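Local coordinates for protein glutathione s-transferase S2 (Nilaparvata lugens, PDB 5H5L) that acts as a glutathione-requiring prostaglandin D synthase and, as a sigma-class glutathione transferase, probably conjugates glutathione to electrophilic substrates, at residues I18-S23 and D182-L187; F29-I34 and K191-K196; S100-W105 and E161-I166. All blocks are in the same frame, centred on the assembly; numbering follows the deposited sequence.

Interaction 1: I18-S23 and D182-L187; sequences IRWMLS and DKVVNL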
ATOM      1  N   ILE B  18       9.523   2.791  10.838  1.00 15.45           N
ATOM      2  CA  ILE B  18       8.788   3.028  12.073  1.00 17.10           C
ATOM      3  C   ILE B  18       9.731   3.504  13.174  1.00 16.14           C
ATOM      4  O   ILE B  18       9.419   4.438  13.924  1.00 17.88           O
ATOM      5  CB  ILE B  18       8.029   1.751  12.477  1.00 18.28           C
ATOM      6  CG1 ILE B  18       6.996   1.374  11.403  1.00 15.21           C
ATOM      7  CG2 ILE B  18       7.315   1.964  13.803  1.00 15.92           C
ATOM      8  CD1 ILE B  18       6.504  -0.032  11.481  1.00 14.56           C
ATOM      9  N   ARG B  19      10.916   2.893  13.272  1.00 18.89           N
ATOM     10  CA  ARG B  19      11.899   3.373  14.245  1.00 22.47           C
ATOM     11  C   ARG B  19      12.263   4.832  13.994  1.00 19.89           C
ATOM     12  O   ARG B  19      12.350   5.635  14.937  1.00 17.98           O
ATOM     13  CB  ARG B  19      13.153   2.491  14.206  1.00 15.31           C
ATOM     14  CG  ARG B  19      12.940   1.023  14.599  1.00 20.41           C
ATOM     15  CD  ARG B  19      14.140   0.156  14.210  1.00 27.78           C
ATOM     16  NE  ARG B  19      13.978  -1.270  14.491  1.00 21.17           N
ATOM     17  CZ  ARG B  19      14.324  -2.247  13.665  1.00 23.37           C
ATOM     18  NH1 ARG B  19      14.845  -1.979  12.471  1.00 24.78           N
ATOM     19  NH2 ARG B  19      14.130  -3.510  14.018  1.00 29.93           N
ATOM     20  N   TRP B  20      12.484   5.206  12.727  1.00 20.10           N
ATOM     21  CA  TRP B  20      12.812   6.599  12.446  1.00 20.88           C
ATOM     22  C   TRP B  20      11.664   7.518  12.805  1.00 19.67           C
ATOM     23  O   TRP B  20      11.886   8.605  13.337  1.00 20.08           O
ATOM     24  CB  TRP B  20      13.186   6.821  10.971  1.00 21.28           C
ATOM     25  CG  TRP B  20      14.524   6.256  10.566  1.00 20.09           C
ATOM     26  CD1 TRP B  20      15.245   5.315  11.228  1.00 26.32           C
ATOM     27  CD2 TRP B  20      15.297   6.602   9.395  1.00 18.84           C
ATOM     28  NE1 TRP B  20      16.414   5.043  10.548  1.00 24.10           N
ATOM     29  CE2 TRP B  20      16.462   5.819   9.421  1.00 22.59           C
ATOM     30  CE3 TRP B  20      15.102   7.481   8.328  1.00 25.20           C
ATOM     31  CZ2 TRP B  20      17.423   5.885   8.440  1.00 19.37           C
ATOM     32  CZ3 TRP B  20      16.069   7.549   7.347  1.00 21.09           C
ATOM     33  CH2 TRP B  20      17.221   6.770   7.422  1.00 17.06           C
ATOM     34  N   MET B  21      10.426   7.128  12.486  1.00 18.36           N
ATOM     35  CA  MET B  21       9.285   7.988  12.813  1.00 16.71           C
ATOM     36  C   MET B  21       9.128   8.144  14.323  1.00 14.92           C
ATOM     37  O   MET B  21       8.837   9.241  14.822  1.00 15.94           O
ATOM     38  CB  MET B  21       8.005   7.421  12.196  1.00 20.00           C
ATOM     39  CG  MET B  21       7.878   7.623  10.679  1.00 17.73           C
ATOM     40  SD  MET B  21       8.062   9.323  10.168  1.00 17.39           S
ATOM     41  CE  MET B  21       6.771  10.106  11.046  1.00 19.97           C
ATOM     42  N   LEU B  22       9.313   7.069  15.059  1.00 15.09           N
ATOM     43  CA  LEU B  22       9.193   7.168  16.514  1.00 17.60           C
ATOM     44  C   LEU B  22      10.326   8.017  17.084  1.00 17.41           C
ATOM     45  O   LEU B  22      10.106   8.820  18.001  1.00 21.87           O
ATOM     46  CB  LEU B  22       9.194   5.775  17.127  1.00 19.10           C
ATOM     47  CG  LEU B  22       7.940   4.921  16.869  1.00 19.16           C
ATOM     48  CD1 LEU B  22       8.215   3.532  17.279  1.00 20.54           C
ATOM     49  CD2 LEU B  22       6.782   5.467  17.666  1.00 18.28           C
ATOM     50  N   SER B  23      11.514   7.917  16.481  1.00 25.54           N
ATOM     51  CA  SER B  23      12.638   8.767  16.886  1.00 22.47           C
ATOM     52  C   SER B  23      12.347  10.215  16.566  1.00 27.92           C
ATOM     53  O   SER B  23      12.475  11.092  17.427  1.00 26.60           O
ATOM     54  CB  SER B  23      13.908   8.305  16.190  1.00 23.71           C
ATOM     55  OG  SER B  23      14.244   7.017  16.638  1.00 21.55           O
ATOM     56  N   ASP B 182      20.420  12.854   2.117  1.00 25.92           N
ATOM     57  CA  ASP B 182      21.328  13.515   3.053  1.00 29.37           C
ATOM     58  C   ASP B 182      20.559  14.403   4.012  1.00 22.73           C
ATOM     59  O   ASP B 182      20.913  14.510   5.187  1.00 31.11           O
ATOM     60  CB  ASP B 182      22.370  14.336   2.292  1.00 29.90           C
ATOM     61  CG  ASP B 182      23.238  13.475   1.389  1.00 36.93           C
ATOM     62  OD1 ASP B 182      23.319  12.237   1.611  1.00 32.86           O
ATOM     63  OD2 ASP B 182      23.842  14.032   0.451  1.00 47.67           O
ATOM     64  N   LYS B 183      19.489  15.015   3.530  1.00 22.22           N
ATOM     65  CA  LYS B 183      18.655  15.879   4.361  1.00 27.13           C
ATOM     66  C   LYS B 183      17.938  15.085   5.452  1.00 29.75           C
ATOM     67  O   LYS B 183      17.869  15.517   6.604  1.00 25.19           O
ATOM     68  CB  LYS B 183      17.675  16.598   3.442  1.00 30.84           C
ATOM     69  CG  LYS B 183      16.642  17.441   4.065  1.00 36.89           C
ATOM     70  CD  LYS B 183      16.227  18.564   3.111  1.00 47.47           C
ATOM     71  CE  LYS B 183      15.840  18.087   1.712  1.00 54.07           C
ATOM     72  NZ  LYS B 183      15.690  19.230   0.740  1.00 59.89           N
ATOM     73  N   VAL B 184      17.429  13.904   5.127  1.00 25.12           N
ATOM     74  CA  VAL B 184      16.640  13.167   6.107  1.00 25.55           C
ATOM     75  C   VAL B 184      17.548  12.582   7.168  1.00 18.67           C
ATOM     76  O   VAL B 184      17.271  12.685   8.366  1.00 25.11           O
ATOM     77  CB  VAL B 184      15.794  12.076   5.424  1.00 18.22           C
ATOM     78  CG1 VAL B 184      15.281  11.102   6.465  1.00 16.72           C
ATOM     79  CG2 VAL B 184      14.616  12.721   4.665  1.00 18.67           C
ATOM     80  N   VAL B 185      18.654  11.974   6.758  1.00 24.91           N
ATOM     81  CA  VAL B 185      19.497  11.325   7.755  1.00 23.84           C
ATOM     82  C   VAL B 185      20.195  12.310   8.672  1.00 34.09           C
ATOM     83  O   VAL B 185      20.810  11.873   9.661  1.00 30.32           O
ATOM     84  CB  VAL B 185      20.569  10.409   7.146  1.00 27.70           C
ATOM     85  CG1 VAL B 185      19.923   9.394   6.269  1.00 32.80           C
ATOM     86  CG2 VAL B 185      21.638  11.237   6.376  1.00 31.76           C
ATOM     87  N   ASN B 186      20.089  13.617   8.393  1.00 32.75           N
ATOM     88  CA  ASN B 186      20.644  14.650   9.255  1.00 31.33           C
ATOM     89  C   ASN B 186      19.597  15.376  10.074  1.00 35.54           C
ATOM     90  O   ASN B 186      19.951  16.259  10.862  1.00 33.60           O
ATOM     91  CB  ASN B 186      21.450  15.655   8.426  1.00 36.47           C
ATOM     92  CG  ASN B 186      22.855  15.141   8.137  1.00 44.20           C
ATOM     93  OD1 ASN B 186      23.672  14.993   9.052  1.00 45.92           O
ATOM     94  ND2 ASN B 186      23.126  14.813   6.870  1.00 44.54           N
ATOM     95  N   LEU B 187      18.326  15.026   9.933  1.00 30.55           N
ATOM     96  CA  LEU B 187      17.350  15.447  10.924  1.00 32.28           C
ATOM     97  C   LEU B 187      17.854  15.000  12.293  1.00 23.67           C
ATOM     98  O   LEU B 187      18.280  13.844  12.439  1.00 27.22           O
ATOM     99  CB  LEU B 187      15.969  14.855  10.612  1.00 31.22           C
ATOM    100  CG  LEU B 187      15.399  15.385   9.287  1.00 21.89           C
ATOM    101  CD1 LEU B 187      14.135  14.603   8.765  1.00 21.11           C
ATOM    102  CD2 LEU B 187      15.088  16.868   9.421  1.00 26.75           C
TER
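The indole of W20 meets the methyls of V184 and V185 with the outer part of its six-membered ring. CZ3 of W20 lies 3.7 Å from CG1 of V184, and the next ring atom, W20 CH2, is 3.9 Å from CG1 of V185. Each valine thus offers one methyl to a different ring carbon, and both methyls approach the indole obliquely. The two valines are set differently against the tryptophan: the side chain of V184 crosses it at about a right angle, whereas V185 runs beside it in the same direction. Torsions account for the choice of branch. In V184, CG1 is anti to the backbone N (chi1 165°), which turns this methyl toward the indole; in V185 the methyl that reaches the ring, CG1, is instead anti to the carbonyl carbon (chi1 -56°). Backbones stay well separated, with the CA atoms of W20 and V185 9.4 Å apart, and no hydrogen bond links the two segments; the evidence is for apolar contact between side chains alone.

The next shell fixes the rotation of the indole. Its NE1 is hydrogen-bonded to OE2 of E16, one turn earlier on the same helix, which anchors the polar edge while the six-membered ring reaches the valines. I154, S158 and E161 of helix 151-164 and I190 of helix 188-196 also touch W20, and the ring of W193 meets it with the planes at about 65°. Because helix 15-25 belongs to the thioredoxin-like N-terminal domain and helix 175-185 to the all-helical C-terminal domain, this buried tryptophan-valine contact is part of the interdomain interface of the glutathione transferase fold.

Interaction 2: F29-I34 and K191-K196; sequences FEDNRI and KAWIEK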
ATOM      1  N   PHE B  29      10.229   4.040  23.106  1.00 26.41           N
ATOM      2  CA  PHE B  29       9.595   2.874  22.563  1.00 28.67           C
ATOM      3  C   PHE B  29      10.507   1.688  22.761  1.00 29.22           C
ATOM      4  O   PHE B  29      11.735   1.810  22.716  1.00 28.28           O
ATOM      5  CB  PHE B  29       9.261   3.069  21.083  1.00 24.61           C
ATOM      6  CG  PHE B  29      10.453   3.115  20.168  1.00 22.01           C
ATOM      7  CD1 PHE B  29      11.094   4.309  19.896  1.00 28.70           C
ATOM      8  CD2 PHE B  29      10.873   1.988  19.530  1.00 21.41           C
ATOM      9  CE1 PHE B  29      12.170   4.338  19.008  1.00 24.97           C
ATOM     10  CE2 PHE B  29      11.923   2.002  18.643  1.00 25.91           C
ATOM     11  CZ  PHE B  29      12.563   3.177  18.370  1.00 20.15           C
ATOM     12  N   GLU B  30       9.886   0.533  22.967  1.00 25.14           N
ATOM     13  CA  GLU B  30      10.619  -0.712  23.004  1.00 24.76           C
ATOM     14  C   GLU B  30      10.914  -1.168  21.590  1.00 30.85           C
ATOM     15  O   GLU B  30       9.999  -1.327  20.769  1.00 27.87           O
ATOM     16  CB  GLU B  30       9.825  -1.780  23.761  1.00 25.01           C
ATOM     17  CG  GLU B  30      10.533  -3.113  23.807  1.00 27.32           C
ATOM     18  CD  GLU B  30       9.740  -4.173  24.547  1.00 36.95           C
ATOM     19  OE1 GLU B  30       8.952  -3.822  25.444  1.00 44.38           O
ATOM     20  OE2 GLU B  30       9.899  -5.362  24.210  1.00 40.88           O
ATOM     21  N   ASP B  31      12.196  -1.405  21.322  1.00 22.33           N
ATOM     22  CA  ASP B  31      12.679  -1.867  20.022  1.00 24.33           C
ATOM     23  C   ASP B  31      12.938  -3.364  20.129  1.00 36.34           C
ATOM     24  O   ASP B  31      14.071  -3.827  20.276  1.00 35.62           O
ATOM     25  CB  ASP B  31      13.936  -1.101  19.617  1.00 28.13           C
ATOM     26  CG  ASP B  31      14.319  -1.310  18.176  1.00 32.00           C
ATOM     27  OD1 ASP B  31      13.426  -1.596  17.357  1.00 26.82           O
ATOM     28  OD2 ASP B  31      15.525  -1.186  17.852  1.00 27.71           O
ATOM     29  N   ASN B  32      11.856  -4.136  20.031  1.00 29.69           N
ATOM     30  CA  ASN B  32      11.911  -5.590  20.179  1.00 29.79           C
ATOM     31  C   ASN B  32      12.391  -6.245  18.887  1.00 34.67           C
ATOM     32  O   ASN B  32      11.628  -6.360  17.921  1.00 36.05           O
ATOM     33  CB  ASN B  32      10.527  -6.101  20.596  1.00 32.79           C
ATOM     34  CG  ASN B  32      10.515  -7.577  20.888  1.00 41.14           C
ATOM     35  OD1 ASN B  32      11.401  -8.091  21.573  1.00 43.63           O
ATOM     36  ND2 ASN B  32       9.512  -8.283  20.356  1.00 39.56           N
ATOM     37  N   ARG B  33      13.653  -6.713  18.875  1.00 31.23           N
ATOM     38  CA  ARG B  33      14.296  -7.282  17.693  1.00 31.23           C
ATOM     39  C   ARG B  33      14.368  -8.802  17.749  1.00 35.26           C
ATOM     40  O   ARG B  33      14.682  -9.387  18.789  1.00 50.16           O
ATOM     41  CB  ARG B  33      15.712  -6.720  17.507  1.00 38.37           C
ATOM     42  CG  ARG B  33      15.736  -5.222  17.265  1.00 36.20           C
ATOM     43  CD  ARG B  33      17.149  -4.600  17.208  1.00 36.67           C
ATOM     44  NE  ARG B  33      17.044  -3.279  16.599  1.00 47.08           N
ATOM     45  CZ  ARG B  33      17.501  -2.921  15.399  1.00 36.87           C
ATOM     46  NH1 ARG B  33      18.176  -3.743  14.605  1.00 31.36           N
ATOM     47  NH2 ARG B  33      17.245  -1.705  14.984  1.00 41.91           N
ATOM     48  N   ILE B  34      14.128  -9.431  16.603  1.00 34.60           N
ATOM     49  CA  ILE B  34      13.958 -10.872  16.490  1.00 39.44           C
ATOM     50  C   ILE B  34      15.080 -11.437  15.649  1.00 42.85           C
ATOM     51  O   ILE B  34      15.346 -10.941  14.545  1.00 41.07           O
ATOM     52  CB  ILE B  34      12.612 -11.243  15.841  1.00 41.04           C
ATOM     53  CG1 ILE B  34      11.476 -10.533  16.540  1.00 37.07           C
ATOM     54  CG2 ILE B  34      12.402 -12.756  15.865  1.00 42.92           C
ATOM     55  CD1 ILE B  34      11.363 -10.850  18.015  1.00 43.75           C
ATOM     56  N   LYS B 191      19.274  11.399  12.922  1.00 34.98           N
ATOM     57  CA  LYS B 191      20.725  11.313  13.068  1.00 27.41           C
ATOM     58  C   LYS B 191      21.119  10.598  14.355  1.00 26.54           C
ATOM     59  O   LYS B 191      21.935   9.671  14.353  1.00 38.71           O
ATOM     60  CB  LYS B 191      21.288  12.735  13.060  1.00 28.74           C
ATOM     61  CG  LYS B 191      22.761  12.833  12.720  1.00 43.35           C
ATOM     62  CD  LYS B 191      23.178  14.290  12.653  1.00 39.33           C
ATOM     63  CE  LYS B 191      24.644  14.423  12.283  1.00 51.39           C
ATOM     64  NZ  LYS B 191      25.515  13.875  13.348  1.00 54.11           N
ATOM     65  N   ALA B 192      20.575  11.057  15.470  1.00 28.76           N
ATOM     66  CA  ALA B 192      20.791  10.392  16.748  1.00 32.70           C
ATOM     67  C   ALA B 192      20.486   8.907  16.660  1.00 42.26           C
ATOM     68  O   ALA B 192      21.288   8.065  17.082  1.00 34.38           O
ATOM     69  CB  ALA B 192      19.921  11.047  17.818  1.00 33.91           C
ATOM     70  N   TRP B 193      19.305   8.561  16.133  1.00 35.79           N
ATOM     71  CA  TRP B 193      18.937   7.153  16.057  1.00 26.50           C
ATOM     72  C   TRP B 193      19.959   6.377  15.258  1.00 32.56           C
ATOM     73  O   TRP B 193      20.350   5.271  15.635  1.00 30.22           O
ATOM     74  CB  TRP B 193      17.541   6.979  15.430  1.00 31.59           C
ATOM     75  CG  TRP B 193      17.347   5.563  15.107  1.00 24.63           C
ATOM     76  CD1 TRP B 193      17.486   4.966  13.900  1.00 27.90           C
ATOM     77  CD2 TRP B 193      17.056   4.530  16.038  1.00 23.10           C
ATOM     78  NE1 TRP B 193      17.284   3.618  14.012  1.00 25.17           N
ATOM     79  CE2 TRP B 193      17.007   3.324  15.321  1.00 27.06           C
ATOM     80  CE3 TRP B 193      16.828   4.507  17.416  1.00 27.13           C
ATOM     81  CZ2 TRP B 193      16.750   2.105  15.936  1.00 21.91           C
ATOM     82  CZ3 TRP B 193      16.554   3.303  18.016  1.00 28.02           C
ATOM     83  CH2 TRP B 193      16.526   2.116  17.280  1.00 23.55           C
ATOM     84  N   ILE B 194      20.392   6.938  14.140  1.00 26.77           N
ATOM     85  CA  ILE B 194      21.370   6.264  13.302  1.00 40.51           C
ATOM     86  C   ILE B 194      22.658   6.043  14.083  1.00 40.66           C
ATOM     87  O   ILE B 194      23.303   4.999  13.960  1.00 37.19           O
ATOM     88  CB  ILE B 194      21.603   7.090  12.021  1.00 37.18           C
ATOM     89  CG1 ILE B 194      20.340   7.039  11.133  1.00 36.39           C
ATOM     90  CG2 ILE B 194      22.842   6.598  11.286  1.00 38.65           C
ATOM     91  CD1 ILE B 194      20.286   8.120  10.119  1.00 31.04           C
ATOM     92  N   GLU B 195      23.039   7.018  14.908  1.00 44.31           N
ATOM     93  CA  GLU B 195      24.284   6.905  15.660  1.00 54.47           C
ATOM     94  C   GLU B 195      24.173   5.846  16.747  1.00 57.05           C
ATOM     95  O   GLU B 195      25.103   5.054  16.944  1.00 60.86           O
ATOM     96  CB  GLU B 195      24.653   8.254  16.275  1.00 52.03           C
ATOM     97  CG  GLU B 195      25.161   9.278  15.284  1.00 56.78           C
ATOM     98  CD  GLU B 195      25.156  10.674  15.872  1.00 56.85           C
ATOM     99  OE1 GLU B 195      24.750  10.811  17.048  1.00 53.35           O
ATOM    100  OE2 GLU B 195      25.536  11.632  15.160  1.00 54.18           O
ATOM    101  N   LYS B 196      23.051   5.817  17.467  1.00 51.96           N
ATOM    102  CA  LYS B 196      22.919   4.903  18.590  1.00 49.25           C
ATOM    103  C   LYS B 196      22.335   3.556  18.197  1.00 55.69           C
ATOM    104  O   LYS B 196      22.457   2.599  18.971  1.00 53.05           O
ATOM    105  CB  LYS B 196      22.075   5.545  19.702  1.00 44.61           C
ATOM    106  CG  LYS B 196      20.550   5.351  19.619  1.00 47.69           C
ATOM    107  CD  LYS B 196      19.881   5.662  20.937  1.00 51.67           C
ATOM    108  CE  LYS B 196      18.447   5.154  20.955  1.00 57.07           C
ATOM    109  NZ  LYS B 196      17.873   5.095  22.332  1.00 56.77           N
TER
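The outer end of the W193 indole meets F29, D31 and R33, three alternate residues along the strand side; D31 and R33 lie at its edge, F29 obliquely. CG of W193 stands opposite the backbone N, which sends the indole out from helix 188-196 toward the strand. OD2 of D31 lies in the plane of the indole, 3.5 Å from W193 CH2, while the carboxylate plane is turned 72° from that of the ring. At the neighbouring carbon, R33 NH2 is 4.0 Å from W193 CZ2, edge to edge, the two side chains sliding past each other in opposite directions. F29 crosses the tryptophan instead; its CZ is 4.0 Å from W193 CZ3, and the planes, inclined at 40°, form an oblique aromatic pair.

Strand 30-34 is an outer strand of the thioredoxin-like sheet, and W193 of the helical domain reaches across to it, the CA atoms of D31 and W193 being 11.7 Å apart, so the contact bridges the two domains of the glutathione transferase fold.

A salt bridge of 2.9 Å from R33 NE to D31 OD2 holds the guanidinium; it lies in the guanidinium plane and is nearly straight (169°), but reaches OD2 from above the carboxylate plane. D31 OD1 pairs with R19 NE. An alanine here would remove the carboxylate that R19 and R33 share, and R33 would probably be held less firmly beside W193, by its NH1-N10 OD1 bond. E16 OE2 accepts from both W193 NE1 and W20 NE1.

Interaction 3: S100-W105 and E161-I166; sequences SSISKW and EFMTTI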
ATOM      1  N   SER B 100       8.423  -4.046  -4.623  1.00 21.02           N
ATOM      2  CA  SER B 100       7.979  -5.399  -4.908  1.00 22.95           C
ATOM      3  C   SER B 100       8.971  -6.128  -5.793  1.00 33.11           C
ATOM      4  O   SER B 100       9.174  -7.336  -5.628  1.00 28.08           O
ATOM      5  CB  SER B 100       6.621  -5.372  -5.561  1.00 24.82           C
ATOM      6  OG  SER B 100       6.356  -6.624  -6.128  1.00 49.96           O
ATOM      7  N   SER B 101       9.604  -5.405  -6.724  1.00 27.43           N
ATOM      8  CA  SER B 101      10.645  -5.981  -7.567  1.00 25.21           C
ATOM      9  C   SER B 101      11.826  -6.442  -6.732  1.00 27.13           C
ATOM     10  O   SER B 101      12.408  -7.508  -6.976  1.00 32.00           O
ATOM     11  CB  SER B 101      11.082  -4.963  -8.620  1.00 26.80           C
ATOM     12  OG  SER B 101      10.399  -5.224  -9.817  1.00 35.05           O
ATOM     13  N   ILE B 102      12.223  -5.647  -5.764  1.00 21.90           N
ATOM     14  CA  ILE B 102      13.299  -6.078  -4.891  1.00 25.62           C
ATOM     15  C   ILE B 102      12.914  -7.339  -4.142  1.00 32.18           C
ATOM     16  O   ILE B 102      13.765  -8.199  -3.889  1.00 35.48           O
ATOM     17  CB  ILE B 102      13.708  -4.949  -3.933  1.00 28.12           C
ATOM     18  CG1 ILE B 102      14.131  -3.729  -4.733  1.00 29.86           C
ATOM     19  CG2 ILE B 102      14.859  -5.407  -3.038  1.00 31.91           C
ATOM     20  CD1 ILE B 102      14.370  -2.527  -3.877  1.00 29.04           C
ATOM     21  N   SER B 103      11.635  -7.474  -3.764  1.00 28.82           N
ATOM     22  CA  SER B 103      11.215  -8.646  -2.999  1.00 34.20           C
ATOM     23  C   SER B 103      11.273  -9.901  -3.863  1.00 33.92           C
ATOM     24  O   SER B 103      11.745 -10.947  -3.414  1.00 35.45           O
ATOM     25  CB  SER B 103       9.804  -8.438  -2.435  1.00 33.02           C
ATOM     26  OG  SER B 103       9.758  -7.318  -1.561  1.00 35.58           O
ATOM     27  N   LYS B 104      10.796  -9.809  -5.104  1.00 29.48           N
ATOM     28  CA  LYS B 104      10.909 -10.920  -6.046  1.00 35.27           C
ATOM     29  C   LYS B 104      12.360 -11.398  -6.146  1.00 39.84           C
ATOM     30  O   LYS B 104      12.648 -12.596  -6.034  1.00 38.26           O
ATOM     31  CB  LYS B 104      10.369 -10.482  -7.410  1.00 38.15           C
ATOM     32  CG  LYS B 104      10.685 -11.385  -8.620  1.00 46.39           C
ATOM     33  CD  LYS B 104       9.579 -12.376  -8.933  1.00 57.75           C
ATOM     34  CE  LYS B 104      10.043 -13.439  -9.931  1.00 57.20           C
ATOM     35  NZ  LYS B 104       9.055 -14.523 -10.107  1.00 72.77           N
ATOM     36  N   TRP B 105      13.289 -10.463  -6.342  1.00 29.97           N
ATOM     37  CA  TRP B 105      14.692 -10.826  -6.440  1.00 32.73           C
ATOM     38  C   TRP B 105      15.195 -11.441  -5.140  1.00 43.56           C
ATOM     39  O   TRP B 105      15.974 -12.399  -5.162  1.00 46.70           O
ATOM     40  CB  TRP B 105      15.511  -9.596  -6.801  1.00 36.71           C
ATOM     41  CG  TRP B 105      16.976  -9.809  -6.608  1.00 40.14           C
ATOM     42  CD1 TRP B 105      17.837 -10.432  -7.475  1.00 35.25           C
ATOM     43  CD2 TRP B 105      17.762  -9.405  -5.482  1.00 40.51           C
ATOM     44  NE1 TRP B 105      19.101 -10.453  -6.946  1.00 35.17           N
ATOM     45  CE2 TRP B 105      19.087  -9.826  -5.729  1.00 40.48           C
ATOM     46  CE3 TRP B 105      17.478  -8.736  -4.289  1.00 42.07           C
ATOM     47  CZ2 TRP B 105      20.120  -9.602  -4.828  1.00 46.07           C
ATOM     48  CZ3 TRP B 105      18.504  -8.512  -3.396  1.00 45.50           C
ATOM     49  CH2 TRP B 105      19.811  -8.943  -3.669  1.00 50.94           C
ATOM     50  N   GLU B 161      18.099   3.318   2.169  1.00 33.90           N
ATOM     51  CA  GLU B 161      19.331   3.044   2.898  1.00 36.84           C
ATOM     52  C   GLU B 161      19.583   1.546   2.975  1.00 38.15           C
ATOM     53  O   GLU B 161      20.705   1.077   2.775  1.00 32.86           O
ATOM     54  CB  GLU B 161      19.229   3.675   4.288  1.00 34.17           C
ATOM     55  CG  GLU B 161      20.158   3.105   5.328  1.00 42.26           C
ATOM     56  CD  GLU B 161      20.060   3.876   6.616  1.00 39.33           C
ATOM     57  OE1 GLU B 161      19.573   3.312   7.616  1.00 40.85           O
ATOM     58  OE2 GLU B 161      20.431   5.067   6.608  1.00 49.37           O
ATOM     59  N   PHE B 162      18.537   0.773   3.214  1.00 39.31           N
ATOM     60  CA  PHE B 162      18.685  -0.666   3.191  1.00 40.76           C
ATOM     61  C   PHE B 162      19.200  -1.142   1.842  1.00 40.38           C
ATOM     62  O   PHE B 162      20.035  -2.042   1.774  1.00 42.10           O
ATOM     63  CB  PHE B 162      17.348  -1.321   3.525  1.00 51.60           C
ATOM     64  CG  PHE B 162      17.417  -2.811   3.664  1.00 53.24           C
ATOM     65  CD1 PHE B 162      17.744  -3.379   4.879  1.00 52.82           C
ATOM     66  CD2 PHE B 162      17.150  -3.647   2.582  1.00 52.29           C
ATOM     67  CE1 PHE B 162      17.803  -4.763   5.024  1.00 56.55           C
ATOM     68  CE2 PHE B 162      17.210  -5.021   2.719  1.00 55.70           C
ATOM     69  CZ  PHE B 162      17.534  -5.579   3.948  1.00 56.73           C
ATOM     70  N   MET B 163      18.704  -0.568   0.752  1.00 38.99           N
ATOM     71  CA  MET B 163      19.200  -0.978  -0.555  1.00 32.97           C
ATOM     72  C   MET B 163      20.675  -0.652  -0.714  1.00 42.15           C
ATOM     73  O   MET B 163      21.416  -1.395  -1.361  1.00 46.52           O
ATOM     74  CB  MET B 163      18.427  -0.286  -1.660  1.00 43.87           C
ATOM     75  CG  MET B 163      16.987  -0.732  -1.802  1.00 51.79           C
ATOM     76  SD  MET B 163      16.189   0.142  -3.154  1.00 78.60           S
ATOM     77  CE  MET B 163      17.314  -0.145  -4.514  1.00 43.84           C
ATOM     78  N   THR B 164      21.109   0.488  -0.186  1.00 34.46           N
ATOM     79  CA  THR B 164      22.511   0.846  -0.277  1.00 35.23           C
ATOM     80  C   THR B 164      23.403  -0.198   0.391  1.00 40.29           C
ATOM     81  O   THR B 164      24.578  -0.304   0.037  1.00 42.68           O
ATOM     82  CB  THR B 164      22.723   2.238   0.319  1.00 34.69           C
ATOM     83  OG1 THR B 164      21.950   3.183  -0.429  1.00 45.94           O
ATOM     84  CG2 THR B 164      24.141   2.669   0.197  1.00 49.07           C
ATOM     85  N   THR B 165      22.874  -1.020   1.296  1.00 36.12           N
ATOM     86  CA  THR B 165      23.716  -2.062   1.879  1.00 38.10           C
ATOM     87  C   THR B 165      23.994  -3.201   0.907  1.00 40.88           C
ATOM     88  O   THR B 165      24.958  -3.945   1.114  1.00 37.42           O
ATOM     89  CB  THR B 165      23.090  -2.615   3.157  1.00 41.20           C
ATOM     90  OG1 THR B 165      21.921  -3.372   2.837  1.00 48.71           O
ATOM     91  CG2 THR B 165      22.745  -1.477   4.134  1.00 39.89           C
ATOM     92  N   ILE B 166      23.187  -3.340  -0.143  1.00 41.68           N
ATOM     93  CA  ILE B 166      23.401  -4.323  -1.216  1.00 47.47           C
ATOM     94  C   ILE B 166      24.070  -3.693  -2.443  1.00 47.80           C
ATOM     95  O   ILE B 166      25.064  -4.205  -2.957  1.00 41.06           O
ATOM     96  CB  ILE B 166      22.061  -4.977  -1.613  1.00 48.63           C
ATOM     97  CG1 ILE B 166      21.413  -5.653  -0.405  1.00 50.61           C
ATOM     98  CG2 ILE B 166      22.271  -5.952  -2.792  1.00 45.80           C
ATOM     99  CD1 ILE B 166      22.185  -6.847   0.115  1.00 66.94           C
TER
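I102 and M163 mark the closest backbone approach, their CA atoms 8.9 Å apart. Segment 100-105 is continuous helix, with W105 N bonded to S101 O. In segment 161-166 the bonding shortens toward the C-terminal side: T165 N reaches F162 O, and I166 N reaches M163 O at 2.9 Å, both spanning three residues. This turn directs I166 at the other segment. No hydrogen bond crosses between the two, so the link consists of two side-chain pairs.

In the first, CD1 of I102 sits over M163 SD, on the normal to the CG-SD-CE plane. It is 3.3 Å from M163 SD, tight for a methyl against sulfur, and M163 CG and CE each stand 3.8 Å from the same methyl, equal distances that follow from its place over the sulfur. A chi3 of 53° turns one face of the CG-SD-CE plane to I102. The side chains pass at a slant rather than running alongside each other.

Helices 82-106 and 151-164 both belong to the all-helical C-terminal domain of the glutathione transferase fold. The former also supplies R99 to the glutathione pocket, while the I102 side chain remains about 10 Å from a bound glutathione, so the I102-M163 pair is not itself a ligand contact.

The second pair lies farther along both segments: W105 CH2 is 4.0 Å from I166 CG2, the methyl approaching the ring obliquely. W105 CG is anti to its backbone N (chi1 167°), which carries the ring toward I166, and the carbonyl oxygen of I102 lies in plane at the indole edge. K114 makes a cation-pi contact with this ring, and W167 meets it as well.

Overall arrangement
Interactions 1 and 2 are neighbours, their centres 11 Å apart, and both join the thioredoxin-like N-terminal domain to the helical C-terminal domain. Their segments alternate along the chain: helix 15-25 is followed by strand 30-34, and helix 175-185 by helix 188-196, so two consecutive elements of one domain meet two of the other. Interaction 3 lies wholly within the helical domain, nested in sequence inside both interdomain loops, with its centre 19 Å from that of interaction 1 and 21 Å from that of interaction 2. Helix 151-164 connects it to interaction 1, through E161 packing on W20. The R19-D31 salt bridge and the W20-W193 contact join interactions 1 and 2 into one continuous interdomain patch.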